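Local coordinates for protein histidine--tRNA ligase (Staphylococcus aureus, PDB 1QE0) that attaches L-histidine to tRNA(His) using ATP, as a homodimeric class II aminoacyl-tRNA synthetase, at residues S138-V143 with G286-G291; L161-V166 with A233-V238. All coordinates share one frame; numbering follows the deposited sequence.

Contact 1 of 2, residues S138-V143 with G286-G291; sequences SVDAEV and GGRYNG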
loop_
_atom_site.group_PDB
_atom_site.type_symbol
_atom_site.label_atom_id
_atom_site.label_comp_id
_atom_site.label_asym_id
_atom_site.label_seq_id
_atom_site.Cartn_x
_atom_site.Cartn_y
_atom_site.Cartn_z
ATOM N N SER A 138 7.953 15.913 -22.674
ATOM C CA SER A 138 6.580 15.756 -22.257
ATOM C C SER A 138 6.443 14.715 -21.167
ATOM O O SER A 138 5.491 14.772 -20.402
ATOM C CB SER A 138 5.704 15.394 -23.436
ATOM O OG SER A 138 6.159 14.187 -24.006
ATOM N N VAL A 139 7.372 13.763 -21.085
ATOM C CA VAL A 139 7.313 12.723 -20.032
ATOM C C VAL A 139 7.713 13.344 -18.702
ATOM O O VAL A 139 7.073 13.129 -17.675
ATOM C CB VAL A 139 8.279 11.548 -20.279
ATOM C CG1 VAL A 139 8.049 10.488 -19.224
ATOM C CG2 VAL A 139 8.058 10.966 -21.643
ATOM N N ASP A 140 8.813 14.087 -18.750
ATOM C CA ASP A 140 9.344 14.806 -17.613
ATOM C C ASP A 140 8.234 15.663 -17.056
ATOM O O ASP A 140 7.920 15.583 -15.868
ATOM C CB ASP A 140 10.475 15.719 -18.070
ATOM C CG ASP A 140 11.753 14.978 -18.310
ATOM O OD1 ASP A 140 12.792 15.471 -17.852
ATOM O OD2 ASP A 140 11.726 13.901 -18.934
ATOM N N ALA A 141 7.621 16.475 -17.915
ATOM C CA ALA A 141 6.530 17.329 -17.470
ATOM C C ALA A 141 5.462 16.485 -16.763
ATOM O O ALA A 141 5.009 16.860 -15.684
ATOM C CB ALA A 141 5.927 18.108 -18.629
ATOM N N GLU A 142 5.127 15.317 -17.314
ATOM C CA GLU A 142 4.111 14.460 -16.688
ATOM C C GLU A 142 4.482 14.046 -15.271
ATOM O O GLU A 142 3.598 14.028 -14.389
ATOM C CB GLU A 142 3.849 13.196 -17.498
ATOM C CG GLU A 142 2.889 12.246 -16.820
ATOM C CD GLU A 142 2.828 10.908 -17.513
ATOM O OE1 GLU A 142 3.614 10.017 -17.119
ATOM O OE2 GLU A 142 2.003 10.748 -18.442
ATOM N N VAL A 143 5.763 13.709 -15.044
ATOM C CA VAL A 143 6.148 13.323 -13.711
ATOM C C VAL A 143 6.246 14.504 -12.788
ATOM O O VAL A 143 6.009 14.348 -11.590
ATOM C CB VAL A 143 7.403 12.465 -13.612
ATOM C CG1 VAL A 143 7.589 11.593 -14.840
ATOM C CG2 VAL A 143 8.584 13.273 -13.262
ATOM N N GLY A 286 13.869 13.718 -7.292
ATOM C CA GLY A 286 14.109 12.772 -8.367
ATOM C C GLY A 286 14.672 13.400 -9.626
ATOM O O GLY A 286 15.173 14.512 -9.585
ATOM N N GLY A 287 14.593 12.679 -10.747
ATOM C CA GLY A 287 15.121 13.161 -12.030
ATOM C C GLY A 287 15.379 12.062 -13.066
ATOM O O GLY A 287 15.120 10.885 -12.772
ATOM N N ARG A 288 15.877 12.416 -14.258
ATOM C CA ARG A 288 16.160 11.427 -15.330
ATOM C C ARG A 288 17.496 10.754 -15.121
ATOM O O ARG A 288 18.359 11.264 -14.406
ATOM C CB ARG A 288 16.242 12.059 -16.725
ATOM C CG ARG A 288 14.988 12.698 -17.254
ATOM C CD ARG A 288 14.970 12.731 -18.782
ATOM N NE ARG A 288 14.827 11.383 -19.302
ATOM C CZ ARG A 288 13.672 10.803 -19.612
ATOM N NH1 ARG A 288 12.527 11.444 -19.502
ATOM N NH2 ARG A 288 13.655 9.512 -19.848
ATOM N N TYR A 289 17.710 9.669 -15.844
ATOM C CA TYR A 289 18.959 8.956 -15.760
ATOM C C TYR A 289 19.252 8.200 -17.058
ATOM O O TYR A 289 18.331 7.873 -17.807
ATOM C CB TYR A 289 18.939 7.996 -14.563
ATOM C CG TYR A 289 17.702 7.114 -14.439
ATOM C CD1 TYR A 289 17.607 5.894 -15.102
ATOM C CD2 TYR A 289 16.620 7.510 -13.660
ATOM C CE1 TYR A 289 16.465 5.102 -14.992
ATOM C CE2 TYR A 289 15.483 6.727 -13.543
ATOM C CZ TYR A 289 15.410 5.532 -14.209
ATOM O OH TYR A 289 14.269 4.777 -14.097
ATOM N N ASN A 290 20.525 8.113 -17.433
ATOM C CA ASN A 290 20.903 7.285 -18.575
ATOM C C ASN A 290 22.228 6.634 -18.239
ATOM O O ASN A 290 23.270 7.253 -18.316
ATOM C CB ASN A 290 20.984 8.009 -19.921
ATOM C CG ASN A 290 21.132 7.012 -21.109
ATOM O OD1 ASN A 290 20.279 6.949 -22.003
ATOM N ND2 ASN A 290 22.198 6.199 -21.086
ATOM N N GLY A 291 22.159 5.367 -17.858
ATOM C CA GLY A 291 23.339 4.626 -17.471
ATOM C C GLY A 291 23.056 3.728 -16.276
ATOM O O GLY A 291 23.845 2.838 -15.981
#
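Arg288 reaches from the strand to Asp140 on helix 137-153, and this one charged pair makes most of the contact. The backbones stay apart, with Asp140 CA and Arg288 CA, the closest pair of alpha carbons, at 7.9 Å. Coming along the strand, Gly286 and Gly287 bring it up to the arginine and are tied into the sheet through backbone hydrogen bonds to Phe267 on one neighbouring strand and Gly305 on another. At Arg288 the side chain first passes the carboxylate with its methylenes: CG lies 3.6 Å from Asp140 OD1, and CD lies 3.5 Å from Asp140 OD2. A bend at chi3 (69°) then turns the guanidinium so that its edge faces the acid. Arg288 NH1 gives a salt-bridged hydrogen bond of 2.6 Å to Asp140 OD2, with 152° at the hydrogen. The oxygen lies in the guanidinium plane and is approached nearly in line with its C-O bond. The two flat groups are almost coplanar, 17° apart, although the side chains cross at about a right angle. Val139 CB sits near the same edge, 4.3 Å from Arg288 NH1. The carboxylate is gripped from further points as well, since OD1 bonds Thr265 OG1 and OD2 has a second partner on helix 231-245. With both oxygens engaged, its rotation is probably well fixed. The sequence here, GGRYNG, belongs to a signature of histidyl-tRNA synthetases. It lies on strand 280-290 of the mixed, mostly antiparallel sheet of the class II catalytic fold, beside strand 302-309, which with the start of helix 310-319 fits class II motif 3. Past the arginine, the hydroxyl of Tyr289 is hydrogen-bonded to Glu130 on another strand of the sheet. Gly291 ends the segment as the N-cap of helix 292-295.

Contact 2 of 2, residues L161-V166 with A233-V238; sequences LVINSV and AYYEQV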
loop_
_atom_site.group_PDB
_atom_site.type_symbol
_atom_site.label_atom_id
_atom_site.label_comp_id
_atom_site.label_asym_id
_atom_site.label_seq_id
_atom_site.Cartn_x
_atom_site.Cartn_y
_atom_site.Cartn_z
ATOM N N LEU A 161 8.550 23.871 -5.967
ATOM C CA LEU A 161 9.229 22.960 -6.894
ATOM C C LEU A 161 10.508 23.612 -7.401
ATOM O O LEU A 161 10.492 24.716 -7.898
ATOM C CB LEU A 161 8.281 22.580 -8.055
ATOM C CG LEU A 161 8.610 21.679 -9.259
ATOM C CD1 LEU A 161 10.040 21.239 -9.242
ATOM C CD2 LEU A 161 7.711 20.473 -9.288
ATOM N N VAL A 162 11.605 22.891 -7.278
ATOM C CA VAL A 162 12.906 23.353 -7.677
ATOM C C VAL A 162 13.479 22.359 -8.679
ATOM O O VAL A 162 13.573 21.165 -8.393
ATOM C CB VAL A 162 13.795 23.425 -6.450
ATOM C CG1 VAL A 162 15.163 23.895 -6.813
ATOM C CG2 VAL A 162 13.163 24.325 -5.414
ATOM N N ILE A 163 13.861 22.859 -9.856
ATOM C CA ILE A 163 14.407 22.034 -10.941
ATOM C C ILE A 163 15.764 22.535 -11.431
ATOM O O ILE A 163 16.176 23.637 -11.116
ATOM C CB ILE A 163 13.465 22.017 -12.146
ATOM C CG1 ILE A 163 13.385 23.399 -12.748
ATOM C CG2 ILE A 163 12.057 21.608 -11.735
ATOM C CD1 ILE A 163 12.501 23.447 -13.966
ATOM N N ASN A 164 16.441 21.709 -12.212
ATOM C CA ASN A 164 17.741 22.011 -12.785
ATOM C C ASN A 164 18.005 20.938 -13.856
ATOM O O ASN A 164 17.273 19.951 -13.977
ATOM C CB ASN A 164 18.861 21.973 -11.718
ATOM C CG ASN A 164 20.250 22.344 -12.304
ATOM O OD1 ASN A 164 21.313 21.815 -11.919
ATOM N ND2 ASN A 164 20.223 23.237 -13.278
ATOM N N SER A 165 19.041 21.141 -14.652
ATOM C CA SER A 165 19.379 20.190 -15.668
ATOM C C SER A 165 20.860 20.025 -15.691
ATOM O O SER A 165 21.585 21.001 -15.698
ATOM C CB SER A 165 18.962 20.692 -17.017
ATOM O OG SER A 165 19.428 19.778 -17.997
ATOM N N VAL A 166 21.307 18.788 -15.760
ATOM C CA VAL A 166 22.717 18.506 -15.810
ATOM C C VAL A 166 23.082 18.031 -17.220
ATOM O O VAL A 166 24.054 17.305 -17.421
ATOM C CB VAL A 166 23.085 17.485 -14.720
ATOM C CG1 VAL A 166 23.112 18.181 -13.354
ATOM C CG2 VAL A 166 22.048 16.383 -14.679
ATOM N N ALA A 233 17.686 22.666 -24.918
ATOM C CA ALA A 233 16.354 22.780 -25.505
ATOM C C ALA A 233 15.421 21.787 -24.866
ATOM O O ALA A 233 14.208 21.975 -24.889
ATOM C CB ALA A 233 16.401 22.558 -26.970
ATOM N N TYR A 234 15.971 20.686 -24.363
ATOM C CA TYR A 234 15.146 19.699 -23.672
ATOM C C TYR A 234 14.658 20.439 -22.426
ATOM O O TYR A 234 13.450 20.578 -22.200
ATOM C CB TYR A 234 15.985 18.486 -23.271
ATOM C CG TYR A 234 15.203 17.313 -22.724
ATOM C CD1 TYR A 234 14.277 17.462 -21.684
ATOM C CD2 TYR A 234 15.404 16.051 -23.233
ATOM C CE1 TYR A 234 13.584 16.374 -21.181
ATOM C CE2 TYR A 234 14.709 14.965 -22.736
ATOM C CZ TYR A 234 13.804 15.127 -21.722
ATOM O OH TYR A 234 13.104 14.022 -21.308
ATOM N N TYR A 235 15.619 20.989 -21.683
ATOM C CA TYR A 235 15.353 21.725 -20.468
ATOM C C TYR A 235 14.403 22.869 -20.733
ATOM O O TYR A 235 13.494 23.119 -19.934
ATOM C CB TYR A 235 16.653 22.245 -19.854
ATOM C CG TYR A 235 16.458 23.031 -18.564
ATOM C CD1 TYR A 235 17.111 24.245 -18.358
ATOM C CD2 TYR A 235 15.625 22.553 -17.540
ATOM C CE1 TYR A 235 16.951 24.958 -17.179
ATOM C CE2 TYR A 235 15.466 23.264 -16.355
ATOM C CZ TYR A 235 16.136 24.452 -16.186
ATOM O OH TYR A 235 16.047 25.087 -14.979
ATOM N N GLU A 236 14.599 23.571 -21.841
ATOM C CA GLU A 236 13.702 24.681 -22.137
ATOM C C GLU A 236 12.309 24.164 -22.442
ATOM O O GLU A 236 11.343 24.872 -22.220
ATOM C CB GLU A 236 14.175 25.566 -23.303
ATOM C CG GLU A 236 15.575 26.197 -23.215
ATOM C CD GLU A 236 15.906 26.953 -21.925
ATOM O OE1 GLU A 236 16.915 26.570 -21.261
ATOM O OE2 GLU A 236 15.201 27.949 -21.608
ATOM N N GLN A 237 12.200 22.957 -22.993
ATOM C CA GLN A 237 10.892 22.380 -23.291
ATOM C C GLN A 237 10.211 21.949 -22.000
ATOM O O GLN A 237 9.012 22.196 -21.823
ATOM C CB GLN A 237 11.009 21.194 -24.232
ATOM C CG GLN A 237 9.654 20.694 -24.713
ATOM C CD GLN A 237 8.776 21.828 -25.214
ATOM O OE1 GLN A 237 7.621 21.966 -24.814
ATOM N NE2 GLN A 237 9.335 22.666 -26.076
ATOM N N VAL A 238 10.968 21.304 -21.103
ATOM C CA VAL A 238 10.431 20.897 -19.805
ATOM C C VAL A 238 9.810 22.135 -19.144
ATOM O O VAL A 238 8.614 22.144 -18.841
ATOM C CB VAL A 238 11.521 20.305 -18.908
ATOM C CG1 VAL A 238 10.993 20.077 -17.500
ATOM C CG2 VAL A 238 12.018 18.992 -19.522
#
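Ser165 CB rests over one face of the Tyr235 ring, offset toward its rim, and this is where the strand and the helix pack tightly. The carbon is 3.8 Å from Tyr235 CG and forms a CH-pi contact 4.1 Å from the ring centroid, 25° off the normal. Tyr235 carries CG anti to its own nitrogen (chi1 -180°), which sends the ring off the helix and across to the strand. Farther out, Ile163 CD1 meets Tyr235 CE2 at 3.8 Å, an apolar contact set at a slant to the ring, while Ile163 CG1 approaches Tyr235 OH to 3.9 Å. That hydroxyl also passes Asn164 CA at 4.1 Å; its hydrogen bond goes to Glu251, so the buried polar tip is satisfied. Ser165 OG turns to the backbone nitrogen of Gly167.

One turn on, the fit is looser: the side chain of Val238 comes no nearer the strand than 5.1 Å. Ala233 and Glu236 lie on the solvent side of the helix.

Helix and strand run nearly antiparallel, at 160°, with their axes 9.3 Å apart. Helix 231-245 leads into strand 250-251, which pairs parallel to strand 159-165, so the helix forms part of an enlarged beta-alpha-beta crossover; helix 137-153 lies alongside it, with Leu144 against Val238.

Contact 1 and contact 2 have centres 10 Å apart and are joined through helix 231-245 of contact 2, which lays two side chains against Asp140. Tyr234, next to Tyr235, points roughly at right angles to it, into contact 1: Tyr234 OH is 2.7 Å from Asp140 OD2, a probable hydrogen bond. Val238 CG2 lies 3.9 Å from Asp140 CB, where helices 137-153 and 231-245 touch. Strands 159-165 and 280-290 both belong to the class II catalytic sheet, on either side of strand 265-272. Contact 1, on the strand beside motif 3, is probably the nearer of the two to the ATP and histidine site, which is empty in this apo structure.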